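Local atomic coordinates of TarM (Staphylococcus aureus subsp. aureus 21178, PDB entry 4X7R), a protein that belongs to the GT-B clan of glycosyltransferases and carries a long antiparallel sheet in addition to its two parallel-sheet domains. Residues 196-201 / 207-212; 117-122 / 136-141. The protein carries 1 engineered substitution. All coordinates share one frame; numbering follows the deposited sequence.

Both contacts belong to one antiparallel sheet that accompanies the two parallel sheets of this GT-B protein. Interaction 1 involves one of the two outermost strands, 198-200, where the sheet hands over to helix 203-214; interaction 2 involves strands 119-126 and 139-147, which strand 129-136 separates. Their centres are 36 Å apart and their nearest atoms about 19 Å, so neither touches the other. The centre of interaction 1 lies about 25 Å, and that of interaction 2 about 39 Å, from the centre of the chain. The side chain of F200, in interaction 1, is about 10 Å from bound 2-O-sulfo-alpha-L-idopyranuronic acid (IDS) and from methyl 2-deoxy-6-O-sulfo-2-(sulfoamino)-alpha-D-glucopyranoside (ZDO), too far for contact.

Interaction 1 of 2, residues 196-201 / 207-212; sequences NKKEFK and CVYYLE
F200 lays the far end of its ring over one face of the Y209 ring, with CZ 3.5 Å above that plane and displaced toward the rim. The overlap is partial: the centroids are 5.0 Å apart and the planes meet at 44°, an oblique pairing. F200 CE2 also presses on Y209 CB at 3.4 Å, so the contact begins at the root of the tyrosine. With CG anti to the backbone N (chi1 168°), the Y209 ring extends from helix 203-214 toward the strand, crossing F200 at about a right angle. Strand 198-200 closes one edge of the antiparallel sheet, and K197 and K198 lie opposite the single residue V193 in a G1 beta bulge, K197 having the left-handed backbone such a bulge uses. From within the bulge, the aliphatic part of K198 passes the phenol end, CD lying 3.6 Å from Y209 OH. N196 and Y209 approach from opposing ends, N196 ND2 3.2 Å from Y209 OH and the amide plane turned 69° from the ring. The amide oxygen OD1 accepts a weak hydrogen bond from K198 N. Outside the pair of segments, F73 of helix 69-78 touches both N196 and Y209, while F200 packs on V193.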
# COMPACT_ATOMS: atom_id res chain seq x y z
N ASN A 196 15.08 26.49 -2.02
CA ASN A 196 15.50 27.14 -0.77
C ASN A 196 17.03 27.14 -0.59
O ASN A 196 17.52 27.50 0.48
CB ASN A 196 14.79 26.53 0.46
CG ASN A 196 15.02 25.06 0.71
OD1 ASN A 196 15.76 24.38 -0.01
ND2 ASN A 196 14.38 24.53 1.75
N LYS A 197 17.78 26.70 -1.63
CA LYS A 197 19.24 26.61 -1.61
C LYS A 197 19.77 25.72 -0.47
O LYS A 197 20.83 25.99 0.10
CB LYS A 197 19.94 28.00 -1.58
CG LYS A 197 19.56 29.03 -2.66
CD LYS A 197 20.70 30.08 -2.92
CE LYS A 197 21.10 30.96 -1.73
NZ LYS A 197 22.03 32.09 -2.11
N LYS A 198 19.05 24.63 -0.16
CA LYS A 198 19.48 23.71 0.89
C LYS A 198 19.87 22.38 0.31
O LYS A 198 19.19 21.84 -0.55
CB LYS A 198 18.41 23.56 1.98
CG LYS A 198 18.35 24.76 2.92
CD LYS A 198 17.22 24.65 3.94
CE LYS A 198 17.19 25.84 4.88
NZ LYS A 198 16.86 27.12 4.19
N GLU A 199 20.99 21.85 0.80
CA GLU A 199 21.48 20.55 0.40
C GLU A 199 21.33 19.57 1.55
O GLU A 199 21.48 19.94 2.70
CB GLU A 199 22.93 20.64 -0.05
CG GLU A 199 23.34 19.56 -1.04
CD GLU A 199 24.69 19.83 -1.69
OE1 GLU A 199 25.63 20.23 -0.97
OE2 GLU A 199 24.79 19.66 -2.93
N PHE A 200 21.03 18.30 1.23
CA PHE A 200 20.83 17.23 2.22
C PHE A 200 21.71 16.09 1.83
O PHE A 200 21.91 15.87 0.64
CB PHE A 200 19.33 16.81 2.27
CG PHE A 200 18.46 17.98 2.63
CD1 PHE A 200 18.01 18.86 1.64
CD2 PHE A 200 18.21 18.29 3.95
CE1 PHE A 200 17.27 19.99 1.97
CE2 PHE A 200 17.50 19.45 4.28
CZ PHE A 200 17.03 20.29 3.29
N LYS A 201 22.27 15.36 2.82
CA LYS A 201 23.20 14.25 2.53
C LYS A 201 22.59 13.06 1.82
O LYS A 201 23.29 12.35 1.12
CB LYS A 201 24.03 13.83 3.77
CG LYS A 201 23.27 13.09 4.86
CD LYS A 201 24.14 12.89 6.09
CE LYS A 201 23.82 13.94 7.13
NZ LYS A 201 24.83 13.95 8.23
N CYS A 207 13.71 14.08 4.00
CA CYS A 207 12.43 13.73 4.63
C CYS A 207 12.32 14.13 6.07
O CYS A 207 11.27 14.60 6.49
CB CYS A 207 12.12 12.26 4.42
SG CYS A 207 11.83 11.84 2.69
N VAL A 208 13.43 14.06 6.82
CA VAL A 208 13.46 14.50 8.22
C VAL A 208 13.25 16.02 8.27
O VAL A 208 12.45 16.50 9.07
CB VAL A 208 14.75 14.04 8.94
CG1 VAL A 208 14.98 14.83 10.23
CG2 VAL A 208 14.70 12.53 9.21
N TYR A 209 13.95 16.78 7.39
CA TYR A 209 13.81 18.23 7.32
C TYR A 209 12.36 18.59 7.01
O TYR A 209 11.78 19.43 7.69
CB TYR A 209 14.75 18.81 6.24
CG TYR A 209 14.47 20.26 5.90
CD1 TYR A 209 14.95 21.30 6.70
CD2 TYR A 209 13.80 20.61 4.72
CE1 TYR A 209 14.74 22.64 6.35
CE2 TYR A 209 13.55 21.94 4.39
CZ TYR A 209 14.03 22.95 5.20
OH TYR A 209 13.76 24.25 4.86
N TYR A 210 11.79 17.93 6.00
CA TYR A 210 10.42 18.13 5.53
C TYR A 210 9.39 18.01 6.67
O TYR A 210 8.56 18.91 6.83
CB TYR A 210 10.11 17.17 4.36
CG TYR A 210 8.64 17.08 4.03
CD1 TYR A 210 7.93 18.20 3.61
CD2 TYR A 210 7.97 15.86 4.09
CE1 TYR A 210 6.58 18.13 3.29
CE2 TYR A 210 6.61 15.78 3.77
CZ TYR A 210 5.93 16.91 3.36
OH TYR A 210 4.62 16.85 2.99
N LEU A 211 9.49 16.93 7.48
CA LEU A 211 8.61 16.70 8.63
C LEU A 211 8.75 17.78 9.68
O LEU A 211 7.78 18.11 10.34
CB LEU A 211 8.87 15.32 9.26
CG LEU A 211 8.49 14.11 8.42
CD1 LEU A 211 8.98 12.83 9.09
CD2 LEU A 211 6.96 14.07 8.18
N GLU A 212 9.97 18.32 9.87
CA GLU A 212 10.23 19.39 10.84
C GLU A 212 9.61 20.70 10.35
O GLU A 212 9.16 21.50 11.16
CB GLU A 212 11.73 19.54 11.10
CG GLU A 212 12.33 18.37 11.86
CD GLU A 212 13.83 18.25 11.80
OE1 GLU A 212 14.48 18.93 10.97
OE2 GLU A 212 14.37 17.42 12.57

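Interaction 2 of 2, residues 117-122 / 136-141; sequences RTYIAY and KDNKRI. Engineered in segment 117-122: R117 (natural residue Gly).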
# COMPACT_ATOMS: atom_id res chain seq x y z
N ARG A 117 26.16 11.67 -38.66
CA ARG A 117 25.58 10.36 -39.01
C ARG A 117 25.22 9.50 -37.79
O ARG A 117 24.72 8.38 -37.96
CB ARG A 117 26.47 9.59 -40.00
CG ARG A 117 26.77 10.33 -41.31
CD ARG A 117 26.61 9.47 -42.56
NE ARG A 117 26.93 8.05 -42.37
CZ ARG A 117 28.16 7.54 -42.43
NH1 ARG A 117 29.21 8.33 -42.65
NH2 ARG A 117 28.35 6.24 -42.25
N THR A 118 25.45 10.02 -36.57
CA THR A 118 25.20 9.30 -35.32
C THR A 118 23.80 9.46 -34.71
O THR A 118 23.14 10.48 -34.90
CB THR A 118 26.36 9.46 -34.33
OG1 THR A 118 26.38 8.33 -33.45
CG2 THR A 118 26.27 10.76 -33.51
N TYR A 119 23.40 8.43 -33.96
CA TYR A 119 22.17 8.27 -33.19
C TYR A 119 22.09 9.36 -32.10
O TYR A 119 22.92 9.38 -31.19
CB TYR A 119 22.22 6.87 -32.58
CG TYR A 119 21.00 6.36 -31.84
CD1 TYR A 119 19.72 6.82 -32.17
CD2 TYR A 119 21.11 5.34 -30.91
CE1 TYR A 119 18.59 6.32 -31.52
CE2 TYR A 119 19.98 4.82 -30.27
CZ TYR A 119 18.73 5.31 -30.58
OH TYR A 119 17.63 4.78 -29.95
N ILE A 120 21.13 10.30 -32.24
CA ILE A 120 20.91 11.45 -31.34
C ILE A 120 19.85 11.12 -30.27
O ILE A 120 20.11 11.26 -29.07
CB ILE A 120 20.54 12.75 -32.14
CG1 ILE A 120 21.59 13.12 -33.22
CG2 ILE A 120 20.20 13.94 -31.24
CD1 ILE A 120 23.10 13.29 -32.74
N ALA A 121 18.65 10.71 -30.71
CA ALA A 121 17.57 10.43 -29.77
C ALA A 121 16.66 9.28 -30.09
O ALA A 121 16.54 8.85 -31.24
CB ALA A 121 16.75 11.69 -29.52
N TYR A 122 16.00 8.80 -29.05
CA TYR A 122 14.97 7.78 -29.06
C TYR A 122 13.77 8.43 -28.34
O TYR A 122 13.91 8.90 -27.21
CB TYR A 122 15.44 6.54 -28.30
CG TYR A 122 14.36 5.51 -28.05
CD1 TYR A 122 14.10 4.51 -28.99
CD2 TYR A 122 13.64 5.50 -26.86
CE1 TYR A 122 13.12 3.55 -28.75
CE2 TYR A 122 12.65 4.55 -26.62
CZ TYR A 122 12.40 3.57 -27.57
OH TYR A 122 11.43 2.63 -27.33
N LYS A 136 25.02 9.91 -26.97
CA LYS A 136 26.34 10.47 -27.29
C LYS A 136 27.27 9.27 -27.47
O LYS A 136 27.39 8.44 -26.56
CB LYS A 136 26.85 11.46 -26.23
CG LYS A 136 28.12 12.20 -26.64
CD LYS A 136 28.54 13.24 -25.62
CE LYS A 136 29.80 13.95 -26.05
NZ LYS A 136 30.23 14.96 -25.04
N ASP A 137 27.85 9.16 -28.68
CA ASP A 137 28.73 8.07 -29.10
C ASP A 137 28.08 6.70 -28.87
O ASP A 137 28.68 5.81 -28.26
CB ASP A 137 30.17 8.24 -28.55
CG ASP A 137 31.00 9.25 -29.35
OD1 ASP A 137 30.68 10.47 -29.32
OD2 ASP A 137 31.95 8.81 -30.04
N ASN A 138 26.81 6.58 -29.33
CA ASN A 138 25.93 5.41 -29.25
C ASN A 138 25.62 4.91 -27.83
O ASN A 138 25.21 3.75 -27.63
CB ASN A 138 26.39 4.30 -30.20
CG ASN A 138 25.64 4.29 -31.50
OD1 ASN A 138 25.91 5.09 -32.42
ND2 ASN A 138 24.63 3.42 -31.58
N LYS A 139 25.78 5.82 -26.84
CA LYS A 139 25.54 5.57 -25.42
C LYS A 139 24.48 6.56 -24.91
O LYS A 139 24.60 7.77 -25.15
CB LYS A 139 26.87 5.71 -24.65
CG LYS A 139 26.75 5.64 -23.12
CD LYS A 139 27.24 6.92 -22.43
CE LYS A 139 26.92 6.91 -20.96
NZ LYS A 139 27.21 8.21 -20.31
N ARG A 140 23.45 6.05 -24.21
CA ARG A 140 22.39 6.87 -23.62
C ARG A 140 22.95 7.74 -22.49
O ARG A 140 23.43 7.22 -21.48
CB ARG A 140 21.20 6.01 -23.12
CG ARG A 140 20.12 6.83 -22.39
CD ARG A 140 18.84 6.07 -22.16
NE ARG A 140 18.97 5.00 -21.17
CZ ARG A 140 17.95 4.32 -20.65
NH1 ARG A 140 16.70 4.61 -21.02
NH2 ARG A 140 18.16 3.38 -19.76
N ILE A 141 22.91 9.06 -22.68
CA ILE A 141 23.39 10.00 -21.66
C ILE A 141 22.26 10.48 -20.73
O ILE A 141 22.43 10.55 -19.51
CB ILE A 141 24.24 11.15 -22.28
CG1 ILE A 141 23.47 11.92 -23.38
CG2 ILE A 141 25.57 10.58 -22.83
CD1 ILE A 141 24.05 13.27 -23.78
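The hydrogen bond from K136 N to K139 O, at 2.8 Å, closes the turn whose second central residue, N138, meets T118 and Y119. A second bond, K139 N to K136 O at 3.1 Å, completes the pairing across a type I' turn. D137 and N138 both have positive phi and psi, as its two central positions require. The result is a tight beta hairpin with a two-residue loop, joining strands 129-136 and 139-147. Strand 119-126 pairs with the other side of strand 129-136, so N138 reaches a next-but-one neighbour in the sheet, with its CA 6.2 Å from that of Y119. The amide of N138 does the touching. Its OD1 lies 3.4 Å from T118 OG1, the two side chains running antiparallel alongside one another; a chi1 of -154° at T118 sets OG1 anti to the backbone N. On the other branch, N138 ND2 approaches Y119 CD2 obliquely, at 4.1 Å, with amide and ring planes 47° apart. This is a loose van der Waals approach by an exposed turn residue. The Y119 ring has further partners: it stacks with F135, meets F112, and its OH has a weak hydrogen bond with R110 NE. Immediately after Y119 the strand is irregular, since I120 and A121 lie opposite the single residue Y111 in a classic beta bulge.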